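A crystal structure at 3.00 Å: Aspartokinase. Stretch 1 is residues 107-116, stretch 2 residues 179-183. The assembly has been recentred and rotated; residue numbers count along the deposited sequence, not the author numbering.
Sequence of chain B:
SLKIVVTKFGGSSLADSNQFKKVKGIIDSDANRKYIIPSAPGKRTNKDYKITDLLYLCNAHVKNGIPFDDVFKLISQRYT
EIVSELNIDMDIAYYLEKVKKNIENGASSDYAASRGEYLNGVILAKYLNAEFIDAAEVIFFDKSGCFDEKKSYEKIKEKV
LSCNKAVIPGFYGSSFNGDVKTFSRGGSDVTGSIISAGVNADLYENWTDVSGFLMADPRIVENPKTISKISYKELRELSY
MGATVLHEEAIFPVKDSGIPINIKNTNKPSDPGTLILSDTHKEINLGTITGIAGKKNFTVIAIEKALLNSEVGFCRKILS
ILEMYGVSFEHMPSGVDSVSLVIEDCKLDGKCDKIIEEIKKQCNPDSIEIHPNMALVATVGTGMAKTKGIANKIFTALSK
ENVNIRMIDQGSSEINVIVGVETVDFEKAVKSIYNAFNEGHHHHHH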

# COMPACT_ATOMS: atom_id res chain seq x y z
N ALA B 107 -0.24 -49.11 -9.00
CA ALA B 107 -0.47 -47.90 -9.79
C ALA B 107 -0.21 -46.66 -8.94
O ALA B 107 -0.38 -46.69 -7.72
CB ALA B 107 -1.89 -47.89 -10.33
N SER B 108 0.20 -45.57 -9.59
CA SER B 108 0.52 -44.32 -8.89
C SER B 108 -0.71 -43.70 -8.26
O SER B 108 -1.83 -44.03 -8.63
CB SER B 108 1.16 -43.29 -9.85
OG SER B 108 0.25 -42.87 -10.85
N SER B 109 -0.49 -42.82 -7.29
CA SER B 109 -1.58 -42.06 -6.72
C SER B 109 -2.30 -41.33 -7.84
O SER B 109 -3.51 -41.42 -7.96
CB SER B 109 -1.07 -41.05 -5.70
OG SER B 109 -0.28 -40.06 -6.35
N ASP B 110 -1.54 -40.63 -8.68
CA ASP B 110 -2.13 -39.88 -9.79
C ASP B 110 -3.07 -40.76 -10.63
O ASP B 110 -4.18 -40.34 -10.96
CB ASP B 110 -1.04 -39.25 -10.68
CG ASP B 110 -0.49 -37.96 -10.10
OD1 ASP B 110 -0.28 -37.90 -8.86
OD2 ASP B 110 -0.25 -37.01 -10.87
N TYR B 111 -2.64 -41.96 -10.97
CA TYR B 111 -3.52 -42.90 -11.64
C TYR B 111 -4.77 -43.16 -10.78
O TYR B 111 -5.90 -43.01 -11.23
CB TYR B 111 -2.81 -44.23 -11.92
CG TYR B 111 -3.75 -45.26 -12.49
CD1 TYR B 111 -4.39 -46.17 -11.67
CD2 TYR B 111 -4.04 -45.27 -13.84
CE1 TYR B 111 -5.27 -47.10 -12.18
CE2 TYR B 111 -4.92 -46.20 -14.37
CZ TYR B 111 -5.53 -47.11 -13.53
OH TYR B 111 -6.41 -48.04 -14.05
N ALA B 112 -4.53 -43.56 -9.53
CA ALA B 112 -5.60 -43.87 -8.60
C ALA B 112 -6.71 -42.81 -8.62
O ALA B 112 -7.84 -43.11 -8.98
CB ALA B 112 -5.03 -44.00 -7.19
N ALA B 113 -6.36 -41.58 -8.26
CA ALA B 113 -7.36 -40.53 -8.05
C ALA B 113 -8.02 -40.04 -9.34
O ALA B 113 -9.15 -39.54 -9.32
CB ALA B 113 -6.74 -39.36 -7.30
N SER B 114 -7.31 -40.19 -10.46
CA SER B 114 -7.84 -39.74 -11.75
C SER B 114 -8.96 -40.64 -12.29
O SER B 114 -9.63 -40.27 -13.25
CB SER B 114 -6.72 -39.65 -12.78
OG SER B 114 -5.99 -40.87 -12.84
N ARG B 115 -9.17 -41.81 -11.68
CA ARG B 115 -10.15 -42.77 -12.19
C ARG B 115 -11.61 -42.37 -11.94
O ARG B 115 -12.52 -42.87 -12.60
CB ARG B 115 -9.86 -44.19 -11.67
CG ARG B 115 -9.03 -45.03 -12.63
CD ARG B 115 -7.82 -44.30 -13.20
NE ARG B 115 -7.71 -44.41 -14.65
CZ ARG B 115 -7.14 -43.51 -15.46
NH1 ARG B 115 -6.64 -42.38 -14.98
NH2 ARG B 115 -7.10 -43.73 -16.77
N GLY B 116 -11.84 -41.46 -11.00
CA GLY B 116 -13.18 -40.90 -10.83
C GLY B 116 -13.70 -40.25 -12.10
O GLY B 116 -14.86 -40.41 -12.47
N ASP B 179 3.41 -41.79 -18.25
CA ASP B 179 2.59 -42.26 -17.14
C ASP B 179 1.57 -41.19 -16.75
O ASP B 179 1.80 -40.00 -16.99
CB ASP B 179 3.46 -42.64 -15.94
CG ASP B 179 4.35 -43.86 -16.22
OD1 ASP B 179 4.05 -44.64 -17.15
OD2 ASP B 179 5.35 -44.04 -15.49
N VAL B 180 0.45 -41.62 -16.17
CA VAL B 180 -0.66 -40.73 -15.83
C VAL B 180 -0.26 -39.66 -14.82
O VAL B 180 0.15 -39.98 -13.70
CB VAL B 180 -1.85 -41.50 -15.24
CG1 VAL B 180 -2.77 -40.57 -14.47
CG2 VAL B 180 -2.60 -42.20 -16.35
N LYS B 181 -0.39 -38.40 -15.23
CA LYS B 181 -0.15 -37.25 -14.37
C LYS B 181 -1.45 -36.46 -14.21
O LYS B 181 -2.16 -36.23 -15.18
CB LYS B 181 0.93 -36.35 -14.97
CG LYS B 181 1.78 -35.63 -13.94
CD LYS B 181 2.80 -34.70 -14.58
CE LYS B 181 3.84 -34.23 -13.58
NZ LYS B 181 3.22 -33.73 -12.32
N THR B 182 -1.76 -36.06 -12.99
CA THR B 182 -2.98 -35.32 -12.71
C THR B 182 -2.62 -33.85 -12.58
O THR B 182 -1.48 -33.53 -12.25
CB THR B 182 -3.65 -35.83 -11.41
OG1 THR B 182 -5.07 -35.85 -11.58
CG2 THR B 182 -3.28 -34.97 -10.19
N PHE B 183 -3.58 -32.97 -12.86
CA PHE B 183 -3.41 -31.53 -12.63
C PHE B 183 -3.33 -31.26 -11.13
O PHE B 183 -3.99 -31.94 -10.35
CB PHE B 183 -4.57 -30.74 -13.22
CG PHE B 183 -4.56 -30.65 -14.71
CD1 PHE B 183 -3.77 -29.72 -15.36
CD2 PHE B 183 -5.36 -31.49 -15.47
CE1 PHE B 183 -3.75 -29.64 -16.75
CE2 PHE B 183 -5.36 -31.42 -16.85
CZ PHE B 183 -4.55 -30.49 -17.49

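A single hydrogen bond ties the two stretches together, and it joins a helix side chain to a strand backbone: the amide of Thr182 donates to the carboxylate of Asp110, with Thr182 N 2.8 Å from Asp110 OD2 and a nearly straight N-H...O angle of 166°. A charged acceptor from the first turn of the helix thus satisfies a main-chain donor of the strand.

The helix beginning at Ser109 crosses strand 180-182 at 68°, with the axes approaching to 6.9 Å. The contact buries 288 Å², both sides summed. The backbones come close at two places, where the CA atoms of Asp110 and Thr182, and likewise those of Tyr111 and Val180, lie 5.5 Å apart. Alternation along the strand directs the CA-to-CB bonds of Val180 and Thr182 toward the helix and that of Lys181 away.

Asp110 has chi1 in the m well and brings its carboxylate up to the strand backbone. Its CB sits 3.3 Å from Val180 O, and Asp110 OD2, which accepts from the Thr182 amide, also lies 3.5 Å from Lys181 CA. The other carboxylate oxygen, OD1, accepts a weak hydrogen bond from the hydroxyl of the neighbouring Ser109, with Ser109 OG at 3.3 Å from Asp110 OD1.

Val180 supplies the apolar part of the contact. Its CG1 packs 3.7 Å from Tyr111 CA and 3.6 Å from Ser114 OG, so this methyl lies against the helix backbone and a serine one turn further on. The second methyl, CG2, meets the edge of the Tyr111 ring, 4.2 Å from Tyr111 CD2, and also lies 4.3 Å from Arg115 NH1. Although the CA-to-CB bond of Arg115 points sideways, the end of its side chain comes nearer to the strand and approaches this methyl obliquely. These are van der Waals contacts.

Further hydrogen bonds lie within the helix stretch. At the N-cap, Ser108 OG accepts from Tyr111 N at 3.0 Å, satisfying an amide that has no preceding helical turn to supply a carbonyl. Farther along, Arg115 NH1 donates to Ser114 OG at 2.7 Å, which links the guanidinium to the hydroxyl beside Val180. The Thr182 side chain also packs here, with Thr182 CB 3.6 Å from Asp110 OD2 and Thr182 OG1 4.3 Å from Ser114 CB. Thr182 OG1 is hydrogen-bonded elsewhere in the structure.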